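Local atomic coordinates of antifreeze protein (Uncultured bacterium, PDB entry 6EIO), a protein that binds to ice, probably through two faces, and so is likely to hinder the growth of ice crystals. Residues 116-121 and 138-143; 149-154 and 176-181. All blocks are in the same frame, centred on the assembly; numbering follows the deposited sequence. Where two conformers were deposited one is given.

Contact 1: 116-121 and 138-143; sequences TLTPGL and DALGDP
Asp138 O faces two carbons of 116-121, where a parallel strand pair would ordinarily supply an N-H. The residue that would donate is Pro119, which has no amide hydrogen; its ring carbon CD lies 3.4 Å from Asp138 O. Thr118 CA makes a C-H...O contact with the same oxygen, with an angle of 165° at the hydrogen. Just before this point the pairing is regular: Asp138 N donates to Leu117 O at 3.0 Å. Two methyl contacts flank this pairing. CG2 of Thr116, anti to the backbone N, reaches obliquely across to Asp138 CB at 3.6 Å, and CG2 of Thr118 meets Leu140 CD1 at 3.9 Å. Leu20 lies against both Thr118 and Leu140. Beyond the pairing the chain is folded by local bonds. The Asp138 side chain, with CG anti to the backbone N (chi1 -168°), brings OD1 to Leu140 N in an Asx turn, and a type I' turn from Ala139 to Asp142 follows, closed by Asp142 N to Ala139 O at 3.1 Å. Lacking an N-H, Pro119 cannot continue the pairing, which stops at one hydrogen bond between the segments; the Asx turn bends the other chain just beyond it, so that one carboxylate oxygen is used to turn its own chain.

Contact 2: 149-154 and 176-181; sequences IQIAST and WQVSSS
Ile149 and Trp176 lie side by side and point the same way from adjacent parallel strands. In the conformer described, Ile149 CD1 sits over the six-membered ring in a CH-pi contact, 3.9 Å from its centroid and displaced toward the rim near CZ3. Ile151 lies alongside Val178 on the same face, and its CD1 approaches the indole at its edge, 4.2 Å from CE3. The other face carries the glutamines, whose amide planes stand 77° apart. The Gln177 chain bends at chi2 (-89°), which swings OE1 back over the neighbouring strand, close to Gln150 CB. Its NE2 donates to Ser179 OG at 3.1 Å. That hydroxyl in turn donates to Ile151 O at 2.8 Å, and Ser179 N grips the same carbonyl at 2.9 Å. An alanine in place of Ser179 would probably leave Ile151 O with one donor fewer and the Gln177 amide freer to turn. Gln177 and Ser179 face helix 81-99, where Tyr94 touches both, and Gln150 NE2 bonds to Ala97 O and Arg100 O. The opposite face points into the beta-solenoid, where Leu128 of strand 128-130 meets Ile149, Ile151 and Trp176, and the indole NE1 bonds to Lys191 O.

From the N terminus the chain passes several strands and helix 81-99 before it reaches 116-121. It runs out along strand 120-124, through 128-130 and along 135-138, whose end begins 138-143, where contact 1 closes its loop. Strand 147-151 then opens contact 2, which closes at the end of strand 174-178, after strands 155-157 and 163-166. The two loops are in series and neither nest nor cross. Contact 1 lies at the edge of the three-strand sheet 116-117, 135-138 and 163-166, whereas contact 2 joins strands 147-151 and 174-178. Strand 120-124, next to 147-151, bridges them: Leu121 CD1 packs 3.9 Å from Gln150 NE2. Leu117 CD1 also reaches Ile149 CD1, linking the two sheets.

Contact 1: 116-121 and 138-143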
ATOM      1  N   THR A 116       4.664  -1.833  17.462  1.00  7.88           N
ATOM      2  CA  THR A 116       4.435  -0.439  17.151  1.00  8.04           C
ATOM      3  C   THR A 116       5.629   0.106  16.389  1.00  9.44           C
ATOM      4  O   THR A 116       6.775  -0.038  16.805  1.00 14.85           O
ATOM      5  CB  THR A 116       4.221   0.384  18.402  1.00  8.80           C
ATOM      6  OG1 THR A 116       2.907   0.120  18.864  1.00 10.28           O
ATOM      7  CG2 THR A 116       4.355   1.868  18.087  1.00 13.69           C
ATOM      8  N   LEU A 117       5.348   0.716  15.269  1.00  6.62           N
ATOM      9  CA  LEU A 117       6.343   1.384  14.442  1.00  5.70           C
ATOM     10  C   LEU A 117       6.140   2.886  14.570  1.00  5.36           C
ATOM     11  O   LEU A 117       5.068   3.409  14.253  1.00  5.93           O
ATOM     12  CB  LEU A 117       6.231   0.937  12.988  1.00  6.60           C
ATOM     13  CG  LEU A 117       6.371  -0.561  12.747  1.00  9.46           C
ATOM     14  CD1 LEU A 117       6.307  -0.865  11.261  1.00 13.48           C
ATOM     15  CD2 LEU A 117       7.662  -1.093  13.360  1.00 13.29           C
ATOM     16  N   THR A 118       7.177   3.573  15.023  1.00  5.34           N
ATOM     17  CA  THR A 118       7.223   5.020  15.094  1.00  5.30           C
ATOM     18  C   THR A 118       7.779   5.579  13.780  1.00  5.05           C
ATOM     19  O   THR A 118       8.195   4.832  12.888  1.00  5.38           O
ATOM     20  CB  THR A 118       8.036   5.419  16.337  1.00  5.69           C
ATOM     21  OG1 THR A 118       9.255   4.666  16.370  1.00  6.23           O
ATOM     22  CG2 THR A 118       7.259   5.105  17.618  1.00  7.03           C
ATOM     23  N   PRO A 119       7.736   6.906  13.586  1.00  5.30           N
ATOM     24  CA  PRO A 119       8.032   7.453  12.253  1.00  5.53           C
ATOM     25  C   PRO A 119       9.453   7.168  11.802  1.00  5.35           C
ATOM     26  O   PRO A 119      10.390   7.121  12.603  1.00  6.14           O
ATOM     27  CB  PRO A 119       7.791   8.952  12.427  1.00  6.05           C
ATOM     28  CG  PRO A 119       6.744   9.016  13.520  1.00  6.24           C
ATOM     29  CD  PRO A 119       7.187   7.944  14.481  1.00  6.09           C
ATOM     30  N   GLY A 120       9.614   7.031  10.492  1.00  5.29           N
ATOM     31  CA  GLY A 120      10.934   6.896   9.900  1.00  5.70           C
ATOM     32  C   GLY A 120      10.969   5.856   8.807  1.00  5.39           C
ATOM     33  O   GLY A 120       9.969   5.635   8.105  1.00  6.20           O
ATOM     34  N   LEU A 121      12.149   5.260   8.644  1.00  5.28           N
ATOM     35  CA  LEU A 121      12.499   4.385   7.536  1.00  5.47           C
ATOM     36  C   LEU A 121      12.831   3.007   8.092  1.00  5.76           C
ATOM     37  O   LEU A 121      13.645   2.884   9.027  1.00  6.03           O
ATOM     38  CB  LEU A 121      13.719   4.962   6.811  1.00  6.38           C
ATOM     39  CG  LEU A 121      14.208   4.185   5.586  1.00  7.07           C
ATOM     40  CD1 LEU A 121      13.147   4.079   4.509  1.00  9.02           C
ATOM     41  CD2 LEU A 121      15.464   4.845   5.040  1.00  9.49           C
ATOM     42  N   ASP A 138       2.459   4.608  14.976  1.00  5.15           N
ATOM     43  CA  ASP A 138       2.225   5.584  16.034  1.00  4.96           C
ATOM     44  C   ASP A 138       3.055   6.822  15.718  1.00  5.16           C
ATOM     45  O   ASP A 138       4.285   6.764  15.681  1.00  5.71           O
ATOM     46  CB  ASP A 138       2.580   4.974  17.388  1.00  5.26           C
ATOM     47  CG  ASP A 138       2.099   5.788  18.577  1.00  5.51           C
ATOM     48  OD1 ASP A 138       2.128   7.042  18.497  1.00  5.83           O
ATOM     49  OD2 ASP A 138       1.720   5.138  19.591  1.00  6.51           O
ATOM     50  N   ALA A 139       2.360   7.928  15.421  1.00  5.07           N
ATOM     51  CA  ALA A 139       3.004   9.176  15.025  1.00  5.64           C
ATOM     52  C   ALA A 139       3.402  10.050  16.210  1.00  5.65           C
ATOM     53  O   ALA A 139       3.924  11.149  16.005  1.00  6.09           O
ATOM     54  CB  ALA A 139       2.117   9.967  14.061  1.00  5.88           C
ATOM     55  N   LEU A 140       3.158   9.599  17.437  1.00  5.52           N
ATOM     56  CA  LEU A 140       3.649  10.294  18.631  1.00  5.90           C
ATOM     57  C   LEU A 140       3.128  11.726  18.725  1.00  6.46           C
ATOM     58  O   LEU A 140       3.760  12.580  19.363  1.00  7.78           O
ATOM     59  CB  LEU A 140       5.176  10.256  18.720  1.00  6.77           C
ATOM     60  CG  LEU A 140       5.776   8.847  18.752  1.00  7.25           C
ATOM     61  CD1 LEU A 140       7.280   8.917  18.623  1.00  8.85           C
ATOM     62  CD2 LEU A 140       5.383   8.071  19.978  1.00  8.81           C
ATOM     63  N   GLY A 141       1.952  11.985  18.161  1.00  6.21           N
ATOM     64  CA  GLY A 141       1.307  13.276  18.258  1.00  7.26           C
ATOM     65  C   GLY A 141       1.599  14.224  17.121  1.00  7.79           C
ATOM     66  O   GLY A 141       1.171  15.384  17.184  1.00 10.23           O
ATOM     67  N   ASP A 142       2.294  13.775  16.078  1.00  7.02           N
ATOM     68  CA  ASP A 142       2.618  14.604  14.916  1.00  7.67           C
ATOM     69  C   ASP A 142       1.994  13.965  13.677  1.00  6.87           C
ATOM     70  O   ASP A 142       2.601  13.078  13.061  1.00  6.78           O
ATOM     71  CB  ASP A 142       4.123  14.734  14.737  1.00  9.70           C
ATOM     72  CG  ASP A 142       4.501  15.583  13.538  1.00 11.88           C
ATOM     73  OD1 ASP A 142       3.604  16.117  12.856  1.00 10.48           O
ATOM     74  OD2 ASP A 142       5.711  15.714  13.273  1.00 19.60           O
ATOM     75  N   PRO A 143       0.797  14.391  13.277  1.00  7.16           N
ATOM     76  CA  PRO A 143       0.158  13.774  12.111  1.00  7.12           C
ATOM     77  C   PRO A 143       0.979  13.850  10.841  1.00  6.69           C
ATOM     78  O   PRO A 143       0.777  13.023   9.946  1.00  6.89           O
ATOM     79  CB  PRO A 143      -1.158  14.546  11.981  1.00  9.49           C
ATOM     80  CG  PRO A 143      -1.460  14.986  13.389  1.00 10.80           C
ATOM     81  CD  PRO A 143      -0.101  15.355  13.934  1.00  9.92           C
TER

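Contact 2: 149-154 and 176-181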
ATOM      1  N   ILE A 149       8.459   1.780   4.502  1.00  5.34           N
ATOM      2  CA  ILE A 149       8.919   0.415   4.739  0.53  5.51           C
ATOM      3  C   ILE A 149       9.362  -0.192   3.420  1.00  5.35           C
ATOM      4  O   ILE A 149       8.581  -0.284   2.467  1.00  6.46           O
ATOM      5  CB  ILE A 149       7.855  -0.459   5.403  0.53  6.20           C
ATOM      6  CG1 ILE A 149       7.438   0.149   6.732  0.53  7.80           C
ATOM      7  CG2 ILE A 149       8.422  -1.855   5.628  0.53  6.87           C
ATOM      8  CD1 ILE A 149       6.223  -0.500   7.326  0.53 10.50           C
ATOM      9  N   GLN A 150      10.634  -0.591   3.372  1.00  5.58           N
ATOM     10  CA  GLN A 150      11.263  -1.199   2.203  1.00  5.74           C
ATOM     11  C   GLN A 150      11.301  -2.708   2.418  1.00  5.68           C
ATOM     12  O   GLN A 150      11.773  -3.166   3.463  1.00  7.27           O
ATOM     13  CB  GLN A 150      12.707  -0.718   2.055  1.00  6.36           C
ATOM     14  CG  GLN A 150      12.833   0.788   1.940  1.00  7.02           C
ATOM     15  CD  GLN A 150      14.263   1.266   2.058  1.00  7.22           C
ATOM     16  OE1 GLN A 150      15.074   0.671   2.790  1.00  9.51           O
ATOM     17  NE2 GLN A 150      14.578   2.334   1.376  1.00  7.76           N
ATOM     18  N   ILE A 151      10.815  -3.481   1.450  1.00  5.68           N
ATOM     19  CA  ILE A 151      10.667  -4.922   1.621  1.00  5.63           C
ATOM     20  C   ILE A 151      11.322  -5.637   0.442  1.00  5.90           C
ATOM     21  O   ILE A 151      10.873  -5.504  -0.698  1.00  6.62           O
ATOM     22  CB  ILE A 151       9.190  -5.321   1.768  1.00  5.77           C
ATOM     23  CG1 ILE A 151       8.561  -4.564   2.945  1.00  6.63           C
ATOM     24  CG2 ILE A 151       9.059  -6.823   1.945  1.00  6.83           C
ATOM     25  CD1 ILE A 151       7.070  -4.527   2.909  1.00  8.42           C
ATOM     26  N   ALA A 152      12.362  -6.427   0.730  1.00  7.17           N
ATOM     27  CA  ALA A 152      13.152  -7.083  -0.318  1.00  7.66           C
ATOM     28  C   ALA A 152      12.442  -8.252  -0.978  1.00  6.40           C
ATOM     29  O   ALA A 152      12.832  -8.650  -2.079  1.00  7.78           O
ATOM     30  CB  ALA A 152      14.456  -7.612   0.272  1.00 11.39           C
ATOM     31  N   SER A 153      11.354  -8.723  -0.386  0.54  7.08           N
ATOM     32  CA  SER A 153      10.662  -9.910  -0.837  0.54  6.27           C
ATOM     33  C   SER A 153       9.158  -9.619  -0.865  0.54  5.94           C
ATOM     34  O   SER A 153       8.719  -8.630  -1.468  0.54  6.07           O
ATOM     35  CB  SER A 153      11.058 -11.099   0.044  0.54  8.82           C
ATOM     36  OG  SER A 153      10.523 -12.274  -0.519  0.54  8.33           O
ATOM     37  N   THR A 154       8.372 -10.482  -0.241  1.00  5.48           N
ATOM     38  CA  THR A 154       6.923 -10.362  -0.201  1.00  5.31           C
ATOM     39  C   THR A 154       6.435  -9.681   1.070  1.00  5.01           C
ATOM     40  O   THR A 154       7.120  -9.631   2.092  1.00  5.53           O
ATOM     41  CB  THR A 154       6.272 -11.745  -0.322  1.00  5.88           C
ATOM     42  OG1 THR A 154       6.682 -12.535   0.800  1.00  7.22           O
ATOM     43  CG2 THR A 154       6.635 -12.448  -1.617  1.00  6.45           C
ATOM     44  N   TRP A 176       4.534   1.254   1.685  1.00  4.92           N
ATOM     45  CA  TRP A 176       5.095  -0.091   1.681  1.00  4.99           C
ATOM     46  C   TRP A 176       5.655  -0.337   0.281  1.00  4.94           C
ATOM     47  O   TRP A 176       4.885  -0.456  -0.678  1.00  6.23           O
ATOM     48  CB  TRP A 176       4.026  -1.149   1.975  1.00  5.03           C
ATOM     49  CG  TRP A 176       3.146  -0.909   3.157  1.00  5.05           C
ATOM     50  CD1 TRP A 176       2.032  -0.110   3.200  1.00  4.93           C
ATOM     51  CD2 TRP A 176       3.229  -1.532   4.457  1.00  4.88           C
ATOM     52  NE1 TRP A 176       1.447  -0.164   4.438  1.00  4.95           N
ATOM     53  CE2 TRP A 176       2.149  -1.037   5.222  1.00  4.85           C
ATOM     54  CE3 TRP A 176       4.084  -2.477   5.037  1.00  5.80           C
ATOM     55  CZ2 TRP A 176       1.905  -1.464   6.524  1.00  5.48           C
ATOM     56  CZ3 TRP A 176       3.840  -2.891   6.343  1.00  6.43           C
ATOM     57  CH2 TRP A 176       2.767  -2.382   7.069  1.00  5.91           C
ATOM     58  N   GLN A 177       6.980  -0.415   0.160  1.00  4.73           N
ATOM     59  CA  GLN A 177       7.633  -0.710  -1.105  1.00  5.07           C
ATOM     60  C   GLN A 177       7.945  -2.206  -1.114  1.00  5.03           C
ATOM     61  O   GLN A 177       8.694  -2.693  -0.260  1.00  6.04           O
ATOM     62  CB  GLN A 177       8.904   0.145  -1.230  1.00  5.78           C
ATOM     63  CG  GLN A 177       9.728  -0.178  -2.468  1.00  7.32           C
ATOM     64  CD  GLN A 177      10.738  -1.278  -2.246  1.00  6.74           C
ATOM     65  OE1 GLN A 177      11.435  -1.314  -1.222  1.00  8.17           O
ATOM     66  NE2 GLN A 177      10.815  -2.198  -3.202  1.00  7.82           N
ATOM     67  N   VAL A 178       7.347  -2.925  -2.061  1.00  5.11           N
ATOM     68  CA  VAL A 178       7.365  -4.378  -2.078  1.00  5.15           C
ATOM     69  C   VAL A 178       8.102  -4.832  -3.337  1.00  5.26           C
ATOM     70  O   VAL A 178       7.647  -4.585  -4.461  1.00  5.26           O
ATOM     71  CB  VAL A 178       5.934  -4.931  -2.027  1.00  5.50           C
ATOM     72  CG1 VAL A 178       5.937  -6.458  -2.139  1.00  6.81           C
ATOM     73  CG2 VAL A 178       5.215  -4.470  -0.772  1.00  6.07           C
ATOM     74  N   SER A 179       9.240  -5.519  -3.154  1.00  5.68           N
ATOM     75  CA  SER A 179      10.083  -5.848  -4.295  1.00  6.11           C
ATOM     76  C   SER A 179       9.566  -7.030  -5.100  1.00  5.96           C
ATOM     77  O   SER A 179      10.019  -7.232  -6.231  1.00  7.37           O
ATOM     78  CB  SER A 179      11.517  -6.109  -3.841  1.00  7.73           C
ATOM     79  OG  SER A 179      12.091  -4.975  -3.216  1.00  9.81           O
ATOM     80  N   SER A 180       8.643  -7.811  -4.545  1.00  6.19           N
ATOM     81  CA  SER A 180       7.990  -8.852  -5.334  0.51  6.27           C
ATOM     82  C   SER A 180       6.487  -8.619  -5.277  1.00  6.01           C
ATOM     83  O   SER A 180       6.013  -7.673  -5.913  1.00  6.89           O
ATOM     84  CB  SER A 180       8.487 -10.252  -5.005  0.51  7.21           C
ATOM     85  OG  SER A 180       8.175 -10.519  -3.674  0.51  6.95           O
ATOM     86  N   SER A 181       5.724  -9.442  -4.545  1.00  5.94           N
ATOM     87  CA  SER A 181       4.275  -9.373  -4.506  1.00  5.73           C
ATOM     88  C   SER A 181       3.769  -9.287  -3.070  1.00  5.31           C
ATOM     89  O   SER A 181       4.482  -9.589  -2.108  1.00  5.69           O
ATOM     90  CB  SER A 181       3.666 -10.598  -5.178  1.00  6.85           C
ATOM     91  OG  SER A 181       3.894 -10.571  -6.581  1.00  7.94           O
TER